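Local coordinates for 1,4-dihydroxy-2-naphthoyl-CoA hydrolase (Escherichia coli, PDB 1VI8) that hydrolyses 1,4-dihydroxy-2-naphthoyl-CoA to 1,4-dihydroxy-2-naphthoate in menaquinone biosynthesis and also cleaves many other acyl-CoA thioesters, at the interface of chains A and B and the interface of chains A and C. Residues are numbered along the deposited sequence; one frame, centred on the assembly and turned at random. Chains: chain A/B/C, Hypothetical protein ydiI.

Contact 1: the interface of chains A and B. Residues chain A 86, 88, 132, 134; chain B 86, 88, 134.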
loop_
_atom_site.group_PDB
_atom_site.type_symbol
_atom_site.label_atom_id
_atom_site.label_comp_id
_atom_site.label_asym_id
_atom_site.label_seq_id
_atom_site.Cartn_x
_atom_site.Cartn_y
_atom_site.Cartn_z
ATOM N N GLU A 86 -6.771 6.525 3.165
ATOM C CA GLU A 86 -5.800 5.442 3.135
ATOM C C GLU A 86 -4.396 6.016 3.264
ATOM O O GLU A 86 -4.126 7.146 2.844
ATOM C CB GLU A 86 -5.922 4.689 1.797
ATOM C CG GLU A 86 -5.419 3.237 1.765
ATOM C CD GLU A 86 -3.979 3.092 1.305
ATOM O OE1 GLU A 86 -3.374 4.104 0.900
ATOM O OE2 GLU A 86 -3.449 1.955 1.338
ATOM N N ASN A 88 -0.164 4.436 3.211
ATOM C CA ASN A 88 0.723 3.306 3.043
ATOM C C ASN A 88 2.152 3.801 3.199
ATOM O O ASN A 88 2.408 5.008 3.110
ATOM C CB ASN A 88 0.511 2.671 1.668
ATOM C CG ASN A 88 0.634 3.670 0.541
ATOM O OD1 ASN A 88 1.733 3.949 0.064
ATOM N ND2 ASN A 88 -0.496 4.229 0.117
ATOM N N ARG A 132 2.566 7.394 1.377
ATOM C CA ARG A 132 1.522 8.087 0.621
ATOM C C ARG A 132 0.229 8.157 1.414
ATOM O O ARG A 132 -0.172 7.187 2.056
ATOM C CB ARG A 132 1.208 7.368 -0.685
ATOM C CG ARG A 132 2.017 7.788 -1.875
ATOM C CD ARG A 132 1.156 7.671 -3.126
ATOM N NE ARG A 132 0.510 6.365 -3.222
ATOM C CZ ARG A 132 1.150 5.234 -3.503
ATOM N NH1 ARG A 132 0.482 4.092 -3.563
ATOM N NH2 ARG A 132 2.455 5.248 -3.734
ATOM N N THR A 134 -3.920 9.415 1.160
ATOM C CA THR A 134 -5.035 9.828 0.336
ATOM C C THR A 134 -6.125 10.342 1.247
ATOM O O THR A 134 -6.597 9.623 2.129
ATOM C CB THR A 134 -5.565 8.650 -0.480
ATOM O OG1 THR A 134 -4.569 8.253 -1.432
ATOM C CG2 THR A 134 -6.855 9.026 -1.196
ATOM N N GLU B 86 -7.021 4.318 -5.006
ATOM C CA GLU B 86 -5.814 3.613 -4.575
ATOM C C GLU B 86 -5.987 2.110 -4.644
ATOM O O GLU B 86 -7.032 1.584 -4.298
ATOM C CB GLU B 86 -5.467 4.016 -3.130
ATOM C CG GLU B 86 -4.455 3.105 -2.396
ATOM C CD GLU B 86 -3.012 3.543 -2.581
ATOM O OE1 GLU B 86 -2.755 4.767 -2.681
ATOM O OE2 GLU B 86 -2.131 2.667 -2.604
ATOM N N ASN B 88 -3.708 -1.736 -4.038
ATOM C CA ASN B 88 -2.479 -2.399 -3.629
ATOM C C ASN B 88 -2.705 -3.897 -3.658
ATOM O O ASN B 88 -3.845 -4.358 -3.617
ATOM C CB ASN B 88 -2.037 -1.935 -2.228
ATOM C CG ASN B 88 -3.112 -2.129 -1.173
ATOM O OD1 ASN B 88 -3.535 -3.244 -0.909
ATOM N ND2 ASN B 88 -3.559 -1.033 -0.567
ATOM N N THR B 134 -9.532 1.197 -3.079
ATOM C CA THR B 134 -10.223 2.298 -2.417
ATOM C C THR B 134 -10.781 3.166 -3.537
ATOM O O THR B 134 -10.039 3.642 -4.404
ATOM C CB THR B 134 -9.270 3.163 -1.556
ATOM O OG1 THR B 134 -8.598 2.341 -0.598
ATOM C CG2 THR B 134 -10.047 4.235 -0.821
HETATM O O HOH W 1 -1.676 1.055 -0.472
HETATM O O HOH W 2 -2.441 6.552 -0.367
HETATM O O HOH W 3 -5.422 0.163 1.081
#

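Contact 2: the interface of chains A and C. Residues chain A 107-108, 115, 132, 134; chain C 90, 92, 127.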
loop_
_atom_site.group_PDB
_atom_site.type_symbol
_atom_site.label_atom_id
_atom_site.label_comp_id
_atom_site.label_asym_id
_atom_site.label_seq_id
_atom_site.Cartn_x
_atom_site.Cartn_y
_atom_site.Cartn_z
ATOM N N LEU A 107 0.654 15.356 -4.692
ATOM C CA LEU A 107 0.724 14.553 -5.909
ATOM C C LEU A 107 -0.568 14.817 -6.651
ATOM O O LEU A 107 -0.657 14.621 -7.862
ATOM C CB LEU A 107 0.855 13.066 -5.595
ATOM C CG LEU A 107 2.191 12.625 -4.977
ATOM C CD1 LEU A 107 2.212 11.114 -4.838
ATOM C CD2 LEU A 107 3.344 13.080 -5.842
ATOM N N HIS A 108 -1.572 15.263 -5.902
ATOM C CA HIS A 108 -2.875 15.588 -6.465
ATOM C C HIS A 108 -3.754 16.361 -5.489
ATOM O O HIS A 108 -3.868 16.000 -4.320
ATOM C CB HIS A 108 -3.613 14.319 -6.908
ATOM C CG HIS A 108 -4.968 14.588 -7.485
ATOM N ND1 HIS A 108 -5.168 15.446 -8.546
ATOM C CD2 HIS A 108 -6.196 14.145 -7.125
ATOM C CE1 HIS A 108 -6.459 15.522 -8.813
ATOM N NE2 HIS A 108 -7.106 14.742 -7.965
ATOM N N VAL A 115 -3.918 13.548 -2.770
ATOM C CA VAL A 115 -2.922 12.510 -2.566
ATOM C C VAL A 115 -1.645 13.219 -2.133
ATOM O O VAL A 115 -1.203 14.169 -2.788
ATOM C CB VAL A 115 -2.655 11.728 -3.861
ATOM C CG1 VAL A 115 -1.658 10.603 -3.599
ATOM C CG2 VAL A 115 -3.963 11.171 -4.398
ATOM N N ARG A 132 2.566 7.394 1.377
ATOM C CA ARG A 132 1.522 8.087 0.621
ATOM C C ARG A 132 0.229 8.157 1.414
ATOM O O ARG A 132 -0.172 7.187 2.056
ATOM C CB ARG A 132 1.208 7.368 -0.685
ATOM C CG ARG A 132 2.017 7.788 -1.875
ATOM C CD ARG A 132 1.156 7.671 -3.126
ATOM N NE ARG A 132 0.510 6.365 -3.222
ATOM C CZ ARG A 132 1.150 5.234 -3.503
ATOM N NH1 ARG A 132 0.482 4.092 -3.563
ATOM N NH2 ARG A 132 2.455 5.248 -3.734
ATOM N N THR A 134 -3.920 9.415 1.160
ATOM C CA THR A 134 -5.035 9.828 0.336
ATOM C C THR A 134 -6.125 10.342 1.247
ATOM O O THR A 134 -6.597 9.623 2.129
ATOM C CB THR A 134 -5.565 8.650 -0.480
ATOM O OG1 THR A 134 -4.569 8.253 -1.432
ATOM C CG2 THR A 134 -6.855 9.026 -1.196
ATOM N N ASN C 90 -1.546 4.883 -6.972
ATOM C CA ASN C 90 -2.572 5.875 -6.715
ATOM C C ASN C 90 -2.872 6.550 -8.038
ATOM O O ASN C 90 -2.012 7.207 -8.615
ATOM C CB ASN C 90 -2.076 6.879 -5.669
ATOM C CG ASN C 90 -3.170 7.803 -5.186
ATOM O OD1 ASN C 90 -3.559 8.730 -5.884
ATOM N ND2 ASN C 90 -3.681 7.548 -3.987
ATOM N N VAL C 92 -4.097 9.302 -9.881
ATOM C CA VAL C 92 -4.377 10.710 -9.634
ATOM C C VAL C 92 -4.879 11.462 -10.855
ATOM O O VAL C 92 -5.313 12.609 -10.748
ATOM C CB VAL C 92 -3.126 11.426 -9.114
ATOM C CG1 VAL C 92 -2.714 10.844 -7.778
ATOM C CG2 VAL C 92 -2.003 11.291 -10.120
ATOM N N LEU C 127 1.447 13.903 -14.081
ATOM C CA LEU C 127 1.401 12.646 -13.339
ATOM C C LEU C 127 0.019 12.018 -13.471
ATOM O O LEU C 127 -0.990 12.680 -13.263
ATOM C CB LEU C 127 1.703 12.885 -11.860
ATOM C CG LEU C 127 1.820 11.630 -10.980
ATOM C CD1 LEU C 127 3.166 10.943 -11.228
ATOM C CD2 LEU C 127 1.697 12.013 -9.521
#

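Contact 1: the interface of chains A and B
The carboxylates of A:Glu86 and B:Glu86 stack on each other, their planes 14° apart. OE1 of A:Glu86 lies 3.5 Å from CD of B:Glu86. The guanidinium of A:Arg132 meets the B:Glu86 carboxylate edge to edge, nearly coplanar with it. On one guanidinium face sits the amide oxygen OD1 of A:Asn88, 3.8 Å above the plane. NH1 of A:Arg132 forms a salt bridge of 3.1 Å to OE2 of B:Glu86, which accepts with its syn lone pair. The hydrogen bond of NH1 to OE1 is weak. This positive charge probably helps the two acidic groups tolerate each other. ND2 of A:Asn88 gives an in-plane hydrogen bond of 3.0 Å to OE1 of A:Glu86. With CG between the backbone N and the carbonyl carbon (chi1 54°), the amide of A:Asn88 is placed to reach both A:Glu86 and the A:Arg132 face. Waters link the groups. Water 2 joins both OE1 atoms to OG1 of A:Thr134, 2.9 Å from that hydroxyl. Water 1 joins both OE2 atoms to ND2 of B:Asn88, at 2.7 Å from OE2 of A:Glu86, and water 3 bridges that oxygen to the same ND2. An alanine at B:Glu86 would probably leave A:Arg132 without this acidic mate and set waters 1 and 2 free to shift. The residues lie on strands 81-91 and 127-138 of the two chains. They appear to sit on the sheet face turned away from helix 57-73, where chains A and B meet around a two-fold axis.

Contact 2: the interface of chains A and C
C:Asn90 reaches tip to tip toward A:Val115 and A:Thr134, and this is the tight part of the contact. Its CG is anti to the backbone N (chi1 -171°), which carries the amide across to chain A. ND2 donates a hydrogen bond of 2.8 Å to the hydroxyl OG1 of A:Thr134. The bond is bent, 116° at the hydrogen, and the hydroxyl is tilted from the amide plane. Both methyls of A:Val115 press against the amide, with CG2 at 3.5 Å from CG of C:Asn90. The still closer approach of this methyl to the amide oxygen is doubtful. Behind the amide, NE of A:Arg132 passes alongside the stem of C:Asn90, 3.6 Å from CB. The packing goes on to C:Val92. Its CG1 methyl fits between A:Val115 and A:His108, 3.6 Å from CG2 of A:Val115. The looser part is at A:Leu107 and C:Leu127. CD2 of C:Leu127 comes nearest to the backbone O of A:Leu107, at 3.9 Å, and stays 4.2 Å from CD2 of A:Leu107. A:His108 and C:Val92 are both substrate-binding residues, and their meeting suggests that the site lies at the seam between the chains. The side chain of A:His108 slides past that of C:Val92, and its CB is 3.7 Å from CB of the valine. The backbone O of C:Val92 lies over the centre of the A:His108 imidazole, 3.6 Å above the ring plane.

Contact 1 and contact 2 have C-alpha centres about 9 Å apart and share A:Arg132 and A:Thr134. Strand 127-138 of chain A therefore faces two neighbouring subunits at once. Strand 81-91 also serves both contacts, through chains A and B in one and chain C in the other. Such sharing fits the homotetramer, a dimer of dimers, and probably couples the two kinds of interface. A:Glu65, the probable nucleophile or proton acceptor, lies about 10 Å from the centre of contact 1 and about 14 Å from that of contact 2. Since contact 2 includes substrate-binding residues, assembly may help to shape the substrate site.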